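Long-range contact in membrane-associated lipoprotein (Ureaplasma parvum, PDB 3K63), which is of unknown function but is a membrane-associated lipoprotein, probably lipid-anchored, represented here by its lipoprotein-associated type-17 domain: residues Q53-P66 / G77-K89. Sequence-based numbering, arbitrary orientation.
Sequences QNELDIKIINFLYP and GTLKLSLMLTDKK
Strands 56-64 and 79-87 pair antiparallel in a three-stranded sheet, with a classic beta bulge midway: I61 and N62 both face S82. I61 N gives S82 O a 2.9 Å bond, N62 N only a weak one; S82 N bonds back to N62 O. On one face L56, I58, I60 and F63 meet L79, L81, L83 and L85. I60 CD1 presses on L81 CD2 at 3.5 Å, and the F63 ring lies alongside L81, with I60 CG2 over one ring face. Helix 4-7 packs on L56 and L85 at one end, helix 34-40 on F63 and L79 at the other. The opposite face is largely polar, though M84 and L64 share it: K59 folds at chi2 (-60°) and chi4 (-56°), bringing NZ to 2.8 Å from D57 OD2, on its syn lone pair, and a water joins D57 OD2, M84 O and T86 OG1. Lysines tie down both ends. K88, extended beyond CG, runs past E55 O and N54 O and puts NZ 2.7 Å from Q53 O; K80 NZ meets P66 O at 3.1 Å in the carbonyl plane. Strand 93-100 flanks 79-87 on its other edge, completing an antiparallel meander with helix 70-76 in the first connection.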
loop_
_atom_site.group_PDB
_atom_site.type_symbol
_atom_site.label_atom_id
_atom_site.label_comp_id
_atom_site.label_asym_id
_atom_site.label_seq_id
_atom_site.Cartn_x
_atom_site.Cartn_y
_atom_site.Cartn_z
ATOM N N GLN A 53 8.213 -5.301 15.299
ATOM C CA GLN A 53 9.506 -5.119 14.646
ATOM C C GLN A 53 10.594 -6.054 15.160
ATOM O O GLN A 53 11.678 -6.126 14.578
ATOM C CB GLN A 53 10.010 -3.667 14.697
ATOM C CG GLN A 53 9.398 -2.714 15.718
ATOM C CD GLN A 53 9.841 -1.253 15.488
ATOM O OE1 GLN A 53 10.612 -0.962 14.569
ATOM N NE2 GLN A 53 9.340 -0.337 16.320
ATOM N N ASN A 54 10.316 -6.779 16.241
ATOM C CA ASN A 54 11.300 -7.723 16.762
ATOM C C ASN A 54 11.178 -9.026 15.962
ATOM O O ASN A 54 12.179 -9.651 15.602
ATOM C CB ASN A 54 11.048 -8.003 18.244
ATOM C CG ASN A 54 11.839 -7.074 19.170
ATOM O OD1 ASN A 54 11.475 -6.885 20.332
ATOM N ND2 ASN A 54 12.927 -6.506 18.663
ATOM N N GLU A 55 9.936 -9.391 15.650
ATOM C CA GLU A 55 9.634 -10.623 14.926
ATOM C C GLU A 55 9.476 -10.555 13.407
ATOM O O GLU A 55 9.772 -11.525 12.717
ATOM C CB GLU A 55 8.345 -11.245 15.465
ATOM C CG GLU A 55 8.206 -11.295 16.971
ATOM C CD GLU A 55 7.587 -10.027 17.549
ATOM O OE1 GLU A 55 8.168 -8.925 17.401
ATOM O OE2 GLU A 55 6.505 -10.137 18.159
ATOM N N LEU A 56 9.024 -9.415 12.893
ATOM C CA LEU A 56 8.734 -9.280 11.470
ATOM C C LEU A 56 9.276 -8.064 10.727
ATOM O O LEU A 56 9.519 -7.008 11.322
ATOM C CB LEU A 56 7.212 -9.318 11.331
ATOM C CG LEU A 56 6.454 -8.726 10.159
ATOM C CD1 LEU A 56 6.267 -9.822 9.155
ATOM C CD2 LEU A 56 5.113 -8.184 10.623
ATOM N N ASP A 57 9.503 -8.228 9.425
ATOM C CA ASP A 57 9.920 -7.093 8.611
ATOM C C ASP A 57 8.876 -6.977 7.519
ATOM O O ASP A 57 8.566 -7.955 6.828
ATOM C CB ASP A 57 11.268 -7.259 7.936
ATOM C CG ASP A 57 11.641 -6.016 7.129
ATOM O OD1 ASP A 57 11.550 -4.913 7.716
ATOM O OD2 ASP A 57 12.011 -6.119 5.931
ATOM N N ILE A 58 8.329 -5.777 7.372
ATOM C CA ILE A 58 7.305 -5.513 6.375
ATOM C C ILE A 58 7.788 -4.536 5.320
ATOM O O ILE A 58 8.170 -3.409 5.644
ATOM C CB ILE A 58 6.076 -4.863 6.991
ATOM C CG1 ILE A 58 5.409 -5.775 8.023
ATOM C CG2 ILE A 58 5.118 -4.496 5.881
ATOM C CD1 ILE A 58 4.223 -5.092 8.744
ATOM N N LYS A 59 7.740 -4.962 4.062
ATOM C CA LYS A 59 8.130 -4.112 2.936
ATOM C C LYS A 59 7.006 -4.093 1.925
ATOM O O LYS A 59 6.357 -5.112 1.692
ATOM C CB LYS A 59 9.350 -4.665 2.216
ATOM C CG LYS A 59 10.700 -4.467 2.905
ATOM C CD LYS A 59 11.040 -2.997 3.119
ATOM C CE LYS A 59 12.489 -2.842 3.596
ATOM N NZ LYS A 59 12.804 -3.613 4.837
ATOM N N ILE A 60 6.744 -2.940 1.331
ATOM C CA ILE A 60 5.731 -2.884 0.289
ATOM C C ILE A 60 6.611 -2.890 -0.959
ATOM O O ILE A 60 7.356 -1.948 -1.200
ATOM C CB ILE A 60 4.938 -1.584 0.346
ATOM C CG1 ILE A 60 4.031 -1.603 1.577
ATOM C CG2 ILE A 60 4.145 -1.399 -0.946
ATOM C CD1 ILE A 60 3.361 -0.244 1.894
ATOM N N ILE A 61 6.563 -3.949 -1.749
ATOM C CA ILE A 61 7.416 -3.981 -2.932
ATOM C C ILE A 61 6.716 -3.448 -4.197
ATOM O O ILE A 61 7.393 -3.005 -5.138
ATOM C CB ILE A 61 8.000 -5.417 -3.146
ATOM C CG1 ILE A 61 6.900 -6.411 -3.517
ATOM C CG2 ILE A 61 8.677 -5.879 -1.871
ATOM C CD1 ILE A 61 7.439 -7.858 -3.741
ATOM N N ASN A 62 5.376 -3.465 -4.193
ATOM C CA ASN A 62 4.578 -2.966 -5.328
ATOM C C ASN A 62 3.195 -2.497 -4.930
ATOM O O ASN A 62 2.592 -3.040 -4.011
ATOM C CB ASN A 62 4.374 -4.032 -6.406
ATOM C CG ASN A 62 5.661 -4.416 -7.093
ATOM O OD1 ASN A 62 6.240 -5.463 -6.800
ATOM N ND2 ASN A 62 6.133 -3.562 -7.999
ATOM N N PHE A 63 2.708 -1.472 -5.611
ATOM C CA PHE A 63 1.363 -0.979 -5.389
ATOM C C PHE A 63 0.657 -1.371 -6.698
ATOM O O PHE A 63 1.156 -1.101 -7.795
ATOM C CB PHE A 63 1.360 0.536 -5.226
ATOM C CG PHE A 63 1.754 1.011 -3.852
ATOM C CD1 PHE A 63 0.880 0.889 -2.781
ATOM C CD2 PHE A 63 3.000 1.593 -3.630
ATOM C CE1 PHE A 63 1.243 1.343 -1.517
ATOM C CE2 PHE A 63 3.361 2.043 -2.375
ATOM C CZ PHE A 63 2.485 1.916 -1.320
ATOM N N LEU A 64 -0.493 -2.017 -6.589
ATOM C CA LEU A 64 -1.228 -2.429 -7.772
ATOM C C LEU A 64 -2.682 -2.029 -7.670
ATOM O O LEU A 64 -3.224 -1.938 -6.573
ATOM C CB LEU A 64 -1.142 -3.936 -7.931
ATOM C CG LEU A 64 0.246 -4.554 -8.107
ATOM C CD1 LEU A 64 0.170 -6.072 -7.946
ATOM C CD2 LEU A 64 0.806 -4.163 -9.464
ATOM N N TYR A 65 -3.312 -1.782 -8.812
ATOM C CA TYR A 65 -4.726 -1.428 -8.837
ATOM C C TYR A 65 -5.436 -2.750 -8.597
ATOM O O TYR A 65 -5.062 -3.783 -9.166
ATOM C CB TYR A 65 -5.119 -0.874 -10.203
ATOM C CG TYR A 65 -4.430 0.435 -10.531
ATOM C CD1 TYR A 65 -4.425 1.496 -9.615
ATOM C CD2 TYR A 65 -3.805 0.636 -11.762
ATOM C CE1 TYR A 65 -3.820 2.725 -9.921
ATOM C CE2 TYR A 65 -3.197 1.866 -12.069
ATOM C CZ TYR A 65 -3.219 2.901 -11.143
ATOM O OH TYR A 65 -2.689 4.131 -11.458
ATOM N N PRO A 66 -6.467 -2.751 -7.749
ATOM C CA PRO A 66 -7.163 -4.012 -7.494
ATOM C C PRO A 66 -7.614 -4.733 -8.758
ATOM O O PRO A 66 -7.452 -5.953 -8.870
ATOM C CB PRO A 66 -8.324 -3.585 -6.612
ATOM C CG PRO A 66 -7.719 -2.415 -5.845
ATOM C CD PRO A 66 -7.059 -1.657 -6.966
ATOM N N GLY A 77 -10.957 4.470 -4.159
ATOM C CA GLY A 77 -9.876 4.932 -3.303
ATOM C C GLY A 77 -9.189 3.728 -2.674
ATOM O O GLY A 77 -8.847 3.720 -1.486
ATOM N N THR A 78 -8.970 2.718 -3.513
ATOM C CA THR A 78 -8.359 1.463 -3.109
ATOM C C THR A 78 -7.057 1.091 -3.826
ATOM O O THR A 78 -6.807 1.524 -4.947
ATOM C CB THR A 78 -9.361 0.347 -3.329
ATOM O OG1 THR A 78 -10.577 0.664 -2.641
ATOM C CG2 THR A 78 -8.813 -0.976 -2.835
ATOM N N LEU A 79 -6.228 0.296 -3.156
ATOM C CA LEU A 79 -4.961 -0.158 -3.717
ATOM C C LEU A 79 -4.701 -1.563 -3.212
ATOM O O LEU A 79 -5.215 -1.971 -2.166
ATOM C CB LEU A 79 -3.803 0.743 -3.287
ATOM C CG LEU A 79 -3.526 2.064 -4.007
ATOM C CD1 LEU A 79 -2.578 2.885 -3.143
ATOM C CD2 LEU A 79 -2.928 1.828 -5.382
ATOM N N LYS A 80 -3.913 -2.310 -3.968
ATOM C CA LYS A 80 -3.553 -3.666 -3.611
ATOM C C LYS A 80 -2.069 -3.549 -3.282
ATOM O O LYS A 80 -1.247 -3.237 -4.147
ATOM C CB LYS A 80 -3.785 -4.570 -4.820
ATOM C CG LYS A 80 -3.607 -6.059 -4.550
ATOM C CD LYS A 80 -4.024 -6.979 -5.726
ATOM C CE LYS A 80 -5.544 -7.023 -5.883
ATOM N NZ LYS A 80 -6.001 -7.952 -6.968
ATOM N N LEU A 81 -1.732 -3.757 -2.018
ATOM C CA LEU A 81 -0.346 -3.674 -1.573
ATOM C C LEU A 81 0.360 -5.022 -1.648
ATOM O O LEU A 81 -0.017 -5.981 -0.971
ATOM C CB LEU A 81 -0.282 -3.167 -0.138
ATOM C CG LEU A 81 -0.170 -1.665 0.088
ATOM C CD1 LEU A 81 -1.416 -0.980 -0.420
ATOM C CD2 LEU A 81 0.044 -1.390 1.586
ATOM N N SER A 82 1.388 -5.102 -2.474
ATOM C CA SER A 82 2.129 -6.340 -2.605
ATOM C C SER A 82 3.210 -6.249 -1.529
ATOM O O SER A 82 4.082 -5.382 -1.597
ATOM C CB SER A 82 2.739 -6.426 -3.999
ATOM O OG SER A 82 3.373 -7.669 -4.217
ATOM N N LEU A 83 3.147 -7.145 -0.542
ATOM C CA LEU A 83 4.082 -7.143 0.576
ATOM C C LEU A 83 5.112 -8.244 0.620
ATOM O O LEU A 83 4.899 -9.347 0.109
ATOM C CB LEU A 83 3.307 -7.213 1.878
ATOM C CG LEU A 83 2.170 -6.222 2.078
ATOM C CD1 LEU A 83 1.302 -6.686 3.248
ATOM C CD2 LEU A 83 2.753 -4.844 2.326
HETATM N N MSE A 84 6.245 -7.931 1.234
HETATM C CA MSE A 84 7.285 -8.921 1.427
HETATM C C MSE A 84 7.422 -8.971 2.941
HETATM O O MSE A 84 7.716 -7.958 3.575
HETATM C CB MSE A 84 8.603 -8.489 0.805
HETATM C CG MSE A 84 9.686 -9.518 0.970
HETATM SE SE MSE A 84 11.320 -9.114 0.048
HETATM C CE MSE A 84 11.788 -7.541 1.085
ATOM N N LEU A 85 7.175 -10.137 3.523
ATOM C CA LEU A 85 7.256 -10.301 4.973
ATOM C C LEU A 85 8.407 -11.223 5.351
ATOM O O LEU A 85 8.434 -12.390 4.947
ATOM C CB LEU A 85 5.934 -10.872 5.499
ATOM C CG LEU A 85 4.675 -10.130 5.037
ATOM C CD1 LEU A 85 3.432 -10.896 5.440
ATOM C CD2 LEU A 85 4.662 -8.742 5.634
ATOM N N THR A 86 9.364 -10.701 6.113
ATOM C CA THR A 86 10.494 -11.524 6.530
ATOM C C THR A 86 10.349 -11.984 7.973
ATOM O O THR A 86 10.129 -11.183 8.879
ATOM C CB THR A 86 11.819 -10.782 6.394
ATOM O OG1 THR A 86 12.008 -10.372 5.038
ATOM C CG2 THR A 86 12.966 -11.683 6.792
ATOM N N ASP A 87 10.453 -13.289 8.168
ATOM C CA ASP A 87 10.342 -13.893 9.484
ATOM C C ASP A 87 11.741 -13.735 10.064
ATOM O O ASP A 87 12.681 -14.401 9.626
ATOM C CB ASP A 87 10.000 -15.378 9.331
ATOM C CG ASP A 87 9.783 -16.073 10.660
ATOM O OD1 ASP A 87 10.385 -15.622 11.660
ATOM O OD2 ASP A 87 9.022 -17.077 10.694
ATOM N N LYS A 88 11.888 -12.848 11.038
ATOM C CA LYS A 88 13.189 -12.597 11.630
ATOM C C LYS A 88 13.821 -13.722 12.438
ATOM O O LYS A 88 15.003 -13.647 12.769
ATOM C CB LYS A 88 13.126 -11.308 12.454
ATOM C CG LYS A 88 13.030 -10.072 11.585
ATOM C CD LYS A 88 13.075 -8.786 12.394
ATOM C CE LYS A 88 13.199 -7.566 11.482
ATOM N NZ LYS A 88 13.085 -6.294 12.257
ATOM N N LYS A 89 13.057 -14.758 12.760
ATOM C CA LYS A 89 13.627 -15.872 13.519
ATOM C C LYS A 89 14.424 -16.747 12.551
ATOM O O LYS A 89 15.654 -16.802 12.613
ATOM C CB LYS A 89 12.520 -16.700 14.191
ATOM C CG LYS A 89 13.022 -17.933 14.936
ATOM C CD LYS A 89 11.904 -18.684 15.667
ATOM C CE LYS A 89 12.481 -19.838 16.507
ATOM N NZ LYS A 89 11.459 -20.626 17.278
HETATM O O HOH W 1 10.584 -8.101 4.303
HETATM O O HOH W 2 4.780 -8.199 -6.539
#